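Local coordinates for 8-amino-8-demethylriboflavin N,N-dimethyltransferase (Streptomyces davawensis, PDB 4D7K), which catalyses the S-adenosyl-methionine-dependent double methylation of 8-amino-8-demethyl-D-riboflavin, the last two steps in the biosynthesis of the antibiotic roseoflavin, at residues A[180-185]-A[201-206]; A[261-266]-A[317-322]; A[283-288]-A[308-313]. All coordinates share one frame; numbering follows the deposited sequence.

Contact 1: residues A[180-185]-A[201-206]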
# COMPACT_ATOMS: atom_id res chain seq x y z
N THR A 180 -34.41 12.51 -22.18
CA THR A 180 -35.63 11.92 -21.66
C THR A 180 -35.71 10.41 -21.84
O THR A 180 -36.59 9.76 -21.29
CB THR A 180 -36.88 12.54 -22.31
OG1 THR A 180 -38.04 11.80 -21.92
CG2 THR A 180 -36.76 12.51 -23.83
N ARG A 181 -34.79 9.86 -22.61
CA ARG A 181 -34.76 8.41 -22.82
C ARG A 181 -33.33 7.89 -22.92
O ARG A 181 -32.61 8.18 -23.88
CB ARG A 181 -35.56 8.03 -24.06
CG ARG A 181 -35.83 6.54 -24.15
CD ARG A 181 -36.67 6.18 -25.36
NE ARG A 181 -36.87 4.74 -25.46
CZ ARG A 181 -37.32 4.12 -26.54
NH1 ARG A 181 -37.63 4.81 -27.63
NH2 ARG A 181 -37.47 2.80 -26.53
N PHE A 182 -32.93 7.12 -21.92
CA PHE A 182 -31.56 6.63 -21.83
C PHE A 182 -31.43 5.19 -22.31
O PHE A 182 -32.32 4.37 -22.10
CB PHE A 182 -31.06 6.75 -20.39
CG PHE A 182 -31.09 8.15 -19.86
CD1 PHE A 182 -32.23 8.65 -19.24
CD2 PHE A 182 -29.99 8.98 -19.98
CE1 PHE A 182 -32.26 9.94 -18.75
CE2 PHE A 182 -30.01 10.28 -19.50
CZ PHE A 182 -31.15 10.75 -18.88
N ALA A 183 -30.31 4.89 -22.95
CA ALA A 183 -30.02 3.54 -23.41
C ALA A 183 -28.65 3.11 -22.90
O ALA A 183 -27.62 3.44 -23.50
CB ALA A 183 -30.08 3.46 -24.93
N ASP A 184 -28.64 2.39 -21.79
CA ASP A 184 -27.40 1.94 -21.18
C ASP A 184 -26.92 0.65 -21.83
O ASP A 184 -27.40 -0.44 -21.51
CB ASP A 184 -27.57 1.74 -19.68
CG ASP A 184 -26.26 1.86 -18.92
OD1 ASP A 184 -25.19 1.60 -19.52
OD2 ASP A 184 -26.29 2.21 -17.72
N ILE A 185 -25.96 0.76 -22.74
CA ILE A 185 -25.41 -0.40 -23.43
C ILE A 185 -24.30 -1.03 -22.61
O ILE A 185 -23.23 -0.45 -22.45
CB ILE A 185 -24.87 -0.03 -24.83
CG1 ILE A 185 -25.90 0.80 -25.60
CG2 ILE A 185 -24.49 -1.28 -25.60
CD1 ILE A 185 -27.25 0.13 -25.72
N PRO A 201 -36.18 13.00 -12.76
CA PRO A 201 -37.45 12.44 -12.27
C PRO A 201 -38.42 12.05 -13.38
O PRO A 201 -39.15 11.06 -13.24
CB PRO A 201 -38.03 13.59 -11.43
CG PRO A 201 -37.37 14.82 -11.94
CD PRO A 201 -35.99 14.39 -12.32
N SER A 202 -38.44 12.81 -14.47
CA SER A 202 -39.33 12.52 -15.58
C SER A 202 -38.56 11.94 -16.76
O SER A 202 -38.31 12.63 -17.75
CB SER A 202 -40.08 13.78 -16.01
OG SER A 202 -40.78 14.35 -14.91
N SER A 203 -38.18 10.66 -16.66
CA SER A 203 -37.44 10.00 -17.72
C SER A 203 -37.50 8.48 -17.60
O SER A 203 -37.81 7.94 -16.53
CB SER A 203 -35.98 10.45 -17.71
OG SER A 203 -35.28 9.89 -16.61
N THR A 204 -37.21 7.80 -18.70
CA THR A 204 -37.20 6.34 -18.72
C THR A 204 -35.85 5.84 -19.22
O THR A 204 -34.97 6.64 -19.55
CB THR A 204 -38.32 5.77 -19.61
OG1 THR A 204 -38.12 6.20 -20.97
CG2 THR A 204 -39.68 6.25 -19.13
N GLY A 205 -35.69 4.53 -19.26
CA GLY A 205 -34.42 3.94 -19.67
C GLY A 205 -34.55 2.58 -20.32
O GLY A 205 -35.57 1.91 -20.20
N VAL A 206 -33.50 2.18 -21.03
CA VAL A 206 -33.42 0.85 -21.62
C VAL A 206 -32.10 0.20 -21.25
O VAL A 206 -31.03 0.71 -21.60
CB VAL A 206 -33.56 0.89 -23.15
CG1 VAL A 206 -33.48 -0.52 -23.72
CG2 VAL A 206 -34.87 1.55 -23.56

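Contact 2: residues A[261-266]-A[317-322]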
# COMPACT_ATOMS: atom_id res chain seq x y z
N ASP A 261 -14.11 -4.12 -34.40
CA ASP A 261 -15.32 -4.51 -33.68
C ASP A 261 -16.04 -3.30 -33.09
O ASP A 261 -17.27 -3.22 -33.15
CB ASP A 261 -14.98 -5.51 -32.58
CG ASP A 261 -14.46 -6.83 -33.12
OD1 ASP A 261 -15.28 -7.72 -33.43
OD2 ASP A 261 -13.22 -6.97 -33.23
N ALA A 262 -15.28 -2.37 -32.52
CA ALA A 262 -15.86 -1.18 -31.89
C ALA A 262 -16.59 -0.32 -32.91
O ALA A 262 -17.68 0.19 -32.63
CB ALA A 262 -14.77 -0.37 -31.20
N VAL A 263 -15.99 -0.15 -34.09
CA VAL A 263 -16.59 0.65 -35.15
C VAL A 263 -17.97 0.12 -35.54
O VAL A 263 -18.93 0.88 -35.65
CB VAL A 263 -15.69 0.69 -36.41
CG1 VAL A 263 -16.45 1.27 -37.59
CG2 VAL A 263 -14.44 1.50 -36.13
N ARG A 264 -18.07 -1.20 -35.75
CA ARG A 264 -19.34 -1.83 -36.10
C ARG A 264 -20.42 -1.50 -35.07
O ARG A 264 -21.54 -1.13 -35.43
CB ARG A 264 -19.17 -3.34 -36.23
CG ARG A 264 -18.30 -3.77 -37.40
CD ARG A 264 -18.40 -5.26 -37.68
NE ARG A 264 -17.86 -6.08 -36.59
CZ ARG A 264 -18.60 -6.85 -35.80
NH1 ARG A 264 -19.91 -6.92 -35.97
NH2 ARG A 264 -18.03 -7.56 -34.83
N LEU A 265 -20.07 -1.64 -33.79
CA LEU A 265 -20.99 -1.31 -32.70
C LEU A 265 -21.39 0.16 -32.73
O LEU A 265 -22.55 0.51 -32.54
CB LEU A 265 -20.37 -1.66 -31.35
CG LEU A 265 -21.18 -1.31 -30.11
CD1 LEU A 265 -22.53 -2.00 -30.13
CD2 LEU A 265 -20.41 -1.66 -28.85
N LEU A 266 -20.41 1.02 -32.98
CA LEU A 266 -20.65 2.46 -33.04
C LEU A 266 -21.55 2.82 -34.23
O LEU A 266 -22.38 3.72 -34.13
CB LEU A 266 -19.33 3.21 -33.11
CG LEU A 266 -18.45 3.14 -31.86
CD1 LEU A 266 -17.04 3.60 -32.18
CD2 LEU A 266 -19.05 3.97 -30.73
N ASP A 317 -11.41 10.28 -31.86
CA ASP A 317 -11.79 11.01 -33.07
C ASP A 317 -11.80 10.09 -34.28
O ASP A 317 -12.77 10.05 -35.03
CB ASP A 317 -10.83 12.18 -33.32
CG ASP A 317 -11.36 13.50 -32.78
OD1 ASP A 317 -12.58 13.74 -32.89
OD2 ASP A 317 -10.55 14.30 -32.25
N ASP A 318 -10.71 9.34 -34.45
CA ASP A 318 -10.53 8.46 -35.61
C ASP A 318 -11.54 7.32 -35.61
O ASP A 318 -12.08 6.95 -36.65
CB ASP A 318 -9.10 7.90 -35.63
CG ASP A 318 -8.70 7.36 -36.99
OD1 ASP A 318 -9.44 6.53 -37.56
OD2 ASP A 318 -7.64 7.78 -37.51
N LEU A 319 -11.80 6.77 -34.43
CA LEU A 319 -12.77 5.69 -34.29
C LEU A 319 -14.18 6.19 -34.61
O LEU A 319 -14.88 5.62 -35.45
CB LEU A 319 -12.72 5.10 -32.88
CG LEU A 319 -12.76 3.58 -32.77
CD1 LEU A 319 -11.53 2.98 -33.42
CD2 LEU A 319 -12.87 3.14 -31.32
N LEU A 320 -14.57 7.28 -33.96
CA LEU A 320 -15.90 7.86 -34.14
C LEU A 320 -16.12 8.40 -35.55
O LEU A 320 -17.25 8.43 -36.04
CB LEU A 320 -16.14 8.97 -33.11
CG LEU A 320 -16.24 8.50 -31.66
CD1 LEU A 320 -15.96 9.65 -30.70
CD2 LEU A 320 -17.61 7.89 -31.38
N ALA A 321 -15.03 8.82 -36.19
CA ALA A 321 -15.10 9.34 -37.55
C ALA A 321 -15.59 8.27 -38.52
O ALA A 321 -16.41 8.53 -39.40
CB ALA A 321 -13.74 9.88 -37.99
N ARG A 322 -15.08 7.05 -38.34
CA ARG A 322 -15.45 5.93 -39.20
C ARG A 322 -16.90 5.49 -38.97
O ARG A 322 -17.48 4.79 -39.79
CB ARG A 322 -14.50 4.75 -38.97
CG ARG A 322 -13.07 5.01 -39.40
CD ARG A 322 -12.24 3.73 -39.39
NE ARG A 322 -11.83 3.33 -38.05
CZ ARG A 322 -11.34 2.14 -37.74
NH1 ARG A 322 -11.20 1.21 -38.68
NH2 ARG A 322 -10.99 1.86 -36.49

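Contact 3: residues A[283-288]-A[308-313]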
# COMPACT_ATOMS: atom_id res chain seq x y z
N ILE A 283 -19.98 8.58 -24.03
CA ILE A 283 -19.03 7.54 -23.67
C ILE A 283 -18.31 7.89 -22.37
O ILE A 283 -17.62 8.91 -22.28
CB ILE A 283 -18.00 7.30 -24.79
CG1 ILE A 283 -18.70 6.98 -26.10
CG2 ILE A 283 -17.06 6.16 -24.41
CD1 ILE A 283 -17.77 6.65 -27.24
N LEU A 284 -18.49 7.04 -21.37
CA LEU A 284 -17.90 7.27 -20.06
C LEU A 284 -16.61 6.46 -19.94
O LEU A 284 -16.62 5.23 -20.02
CB LEU A 284 -18.89 6.89 -18.96
CG LEU A 284 -19.99 7.90 -18.57
CD1 LEU A 284 -20.83 8.33 -19.76
CD2 LEU A 284 -20.88 7.31 -17.49
N ASP A 285 -15.49 7.16 -19.77
CA ASP A 285 -14.19 6.50 -19.73
C ASP A 285 -13.13 7.43 -19.17
O ASP A 285 -13.39 8.61 -18.92
CB ASP A 285 -13.80 6.04 -21.14
CG ASP A 285 -12.80 4.88 -21.13
OD1 ASP A 285 -12.27 4.55 -20.05
OD2 ASP A 285 -12.55 4.31 -22.21
N SER A 286 -11.94 6.89 -18.96
CA SER A 286 -10.77 7.70 -18.67
C SER A 286 -10.05 8.00 -19.98
O SER A 286 -9.78 7.08 -20.76
CB SER A 286 -9.84 7.00 -17.68
OG SER A 286 -8.71 7.80 -17.38
N VAL A 287 -9.75 9.26 -20.23
CA VAL A 287 -9.16 9.66 -21.50
C VAL A 287 -7.70 10.05 -21.33
O VAL A 287 -7.38 11.01 -20.63
CB VAL A 287 -9.94 10.82 -22.14
CG1 VAL A 287 -9.29 11.26 -23.44
CG2 VAL A 287 -11.39 10.41 -22.38
N ILE A 288 -6.82 9.28 -21.97
CA ILE A 288 -5.38 9.53 -21.92
C ILE A 288 -5.06 10.94 -22.39
O ILE A 288 -5.46 11.34 -23.49
CB ILE A 288 -4.59 8.52 -22.78
CG1 ILE A 288 -4.87 7.09 -22.33
CG2 ILE A 288 -3.10 8.83 -22.74
CD1 ILE A 288 -4.31 6.77 -20.96
N GLY A 308 -6.78 -4.73 -22.40
CA GLY A 308 -7.36 -3.53 -22.97
C GLY A 308 -6.67 -2.25 -22.52
O GLY A 308 -5.93 -2.25 -21.54
N GLU A 309 -6.93 -1.17 -23.24
CA GLU A 309 -6.27 0.11 -22.98
C GLU A 309 -7.22 1.30 -23.16
O GLU A 309 -8.16 1.24 -23.95
CB GLU A 309 -5.06 0.25 -23.89
CG GLU A 309 -4.07 1.32 -23.48
CD GLU A 309 -2.86 1.38 -24.40
OE1 GLU A 309 -2.89 0.74 -25.47
OE2 GLU A 309 -1.87 2.06 -24.05
N HIS A 310 -6.98 2.37 -22.41
CA HIS A 310 -7.73 3.61 -22.59
C HIS A 310 -7.26 4.29 -23.86
O HIS A 310 -6.13 4.08 -24.30
CB HIS A 310 -7.55 4.54 -21.39
CG HIS A 310 -8.09 3.98 -20.11
ND1 HIS A 310 -9.41 3.64 -19.94
CD2 HIS A 310 -7.48 3.72 -18.92
CE1 HIS A 310 -9.59 3.18 -18.72
NE2 HIS A 310 -8.44 3.22 -18.08
N ARG A 311 -8.13 5.11 -24.45
CA ARG A 311 -7.79 5.77 -25.71
C ARG A 311 -7.57 7.27 -25.54
O ARG A 311 -8.16 7.91 -24.66
CB ARG A 311 -8.89 5.52 -26.74
CG ARG A 311 -8.94 4.10 -27.30
CD ARG A 311 -10.07 3.95 -28.32
NE ARG A 311 -10.05 2.68 -29.03
CZ ARG A 311 -10.74 1.60 -28.65
NH1 ARG A 311 -11.50 1.64 -27.57
NH2 ARG A 311 -10.67 0.48 -29.37
N THR A 312 -6.69 7.83 -26.37
CA THR A 312 -6.50 9.27 -26.42
C THR A 312 -7.66 9.89 -27.18
O THR A 312 -8.47 9.18 -27.76
CB THR A 312 -5.18 9.67 -27.11
OG1 THR A 312 -5.24 9.30 -28.49
CG2 THR A 312 -4.00 8.99 -26.45
N ARG A 313 -7.71 11.22 -27.20
CA ARG A 313 -8.78 11.92 -27.90
C ARG A 313 -8.69 11.71 -29.41
O ARG A 313 -9.70 11.48 -30.08
CB ARG A 313 -8.74 13.42 -27.59
CG ARG A 313 -9.93 14.19 -28.13
CD ARG A 313 -9.72 15.68 -27.98
NE ARG A 313 -10.98 16.42 -28.04
CZ ARG A 313 -11.55 17.01 -27.00
NH1 ARG A 313 -10.98 16.96 -25.81
NH2 ARG A 313 -12.70 17.65 -27.15
O HOH W 1 -10.28 6.16 -23.24
O HOH W 2 -6.41 13.38 -25.25

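Contact 1: residues A[180-185]-A[201-206]
F182 O is held from the neighbouring strand by two groups: V206 N gives it a hydrogen bond of 2.7 Å, and G205 CA adds a CA-H...O contact at 3.2 Å. The N-H of V206 arrives bent, at 139°. V206 O is shared in the same manner, by D184 N at 2.9 Å and by the CA of A183. F182 N binds T204 O at 3.2 Å with a nearly straight N-H, and a long, weak bond from T204 N to T180 O begins the ladder. F182 and V206 each spend both backbone N and O on the other strand, while T204 uses its O and, weakly, its N, in the parallel register R181–T204, F182–G205, A183–V206. Strands 181-185 and 204-209 with helix 191-199 between them form a beta-alpha-beta unit of the Rossmann-like sheet of class I methyltransferases, and here the two strand axes diverge by 26°. On the helix side of the sheet, the F182 ring presents its edge to the partner strand: T204 O lies in the ring plane 3.4 Å from CD1, while S203 meets CE1 through CB and OG. S203 OG itself is hydrogen-bonded to V200 O. The body of the ring packs on L193 and V196 of helix 191-199. On the opposite sheet face R181 runs out extended, CG anti to the backbone N (chi1 -167°), and crosses T204 and V206 obliquely; its CG is 3.9 Å from T204 OG1, and NH2 approaches V206 CG2. The D184 side chain lies about 7 Å from that of D209, a residue predicted to bind S-adenosyl-methionine.

Contact 2: residues A[261-266]-A[317-322]
The guanidinium of R322 carries V263 CG2 over one face, with the methyl 3.4 Å above the plane and displaced toward the rim. The atom-by-atom distances support this placement: CG2 is 3.5 Å from R322 NH2, 3.6 Å from CZ and slightly more from NE, so the methyl sits over the NE, CZ and NH2 part of the group and farthest from NH1. The two side chains cross at about a right angle. A bend at chi3 (-77°) turns NE of R322 out of the line of the chain and brings it near V263 CG2. The other guanidinium, that of R264, is met at its edge and within its own helix: D261 OD1 lies 3.1 Å from R264 NH2 and only 8° out of the guanidinium plane, although it is reached on the anti side and well out of the carboxylate plane. This salt bridge spans less than one turn, and D261 and R264 take no part across the interface.

Deeper in the interface, L319 inserts its two methyls among three residues of helix 259-270. Its CD2 touches A262 CB at 4.0 Å and also reaches L266 CD1, whereas CD1 turns to V263 CG2. L266 extends the apolar strip by placing CD2 4.2 Å from L320 CD2. No hydrogen bond joins the two segments; their axes approach to 9.1 Å and cross at -50°, so the contact is side-chain packing between two inclined helices. A262, V263 and L266, at i, i+1 and i+4, fall on one side of helix 259-270.

R322 and L319 also touch D259 at the start of helix 259-270. Beyond the interface, helix 313-322 rests on F325 and I327 of strand 325-333 through L320, and helix 259-270 turns L265 to L254 and W257.

Contact 3: residues A[283-288]-A[308-313]
H310 and I288 bury the most surface here. The H310 ring lies with S286 CB over the centre of one face, a CH-pi contact of 4.0 Å only 8° off the ring normal; its CG, anti to the carbonyl carbon (chi1 -63°), stands 3.6 Å from S286 O. D285 approaches the same ring at a slant, its carboxylate plane turned 67° from the ring. D285 OD1 is 3.0 Å from H310 ND1; the same oxygen accepts a hydrogen bond from S286 N at 2.6 Å, from above the carboxylate plane. The H310 side chain also touches D299 and M302 of helix 293-305. I288 crosses H310 at about a right angle, CG1 lying 3.8 Å from H310 CB, and sets its CB 3.7 Å from T312 CG2. T312 is the N-cap of helix 313-322. The backbone adds a weak bond from I288 N to R311 O, and water extends it: one molecule receives R311 N and donates to S286 O, another links I288 O and R313 N. Outward, I288 packs on R68 of the second subunit. With one weak direct backbone bond, two water bridges and a CH-pi contact, the joint relies mainly on side chains and water.

All three contacts fall within the methyltransferase domain. Contact 1 is buried and joins two strands of the sheet through backbone bonds; contact 2 is buried too, yet joins two helices by apolar packing with an exposed arginine at its edge. Contact 3, partly buried, ties strand 280-285 of the same sheet to a loop through mixed polar, CH-pi and water-mediated links, and it alone reaches the second subunit. Contacts 2 and 3 are 13 Å apart between centres and touch where L319 CD2 lies 3.7 Å from R311 NE; contact 3 is nested in the chain loop closed by contact 2. Contact 1 stands apart, touching neither.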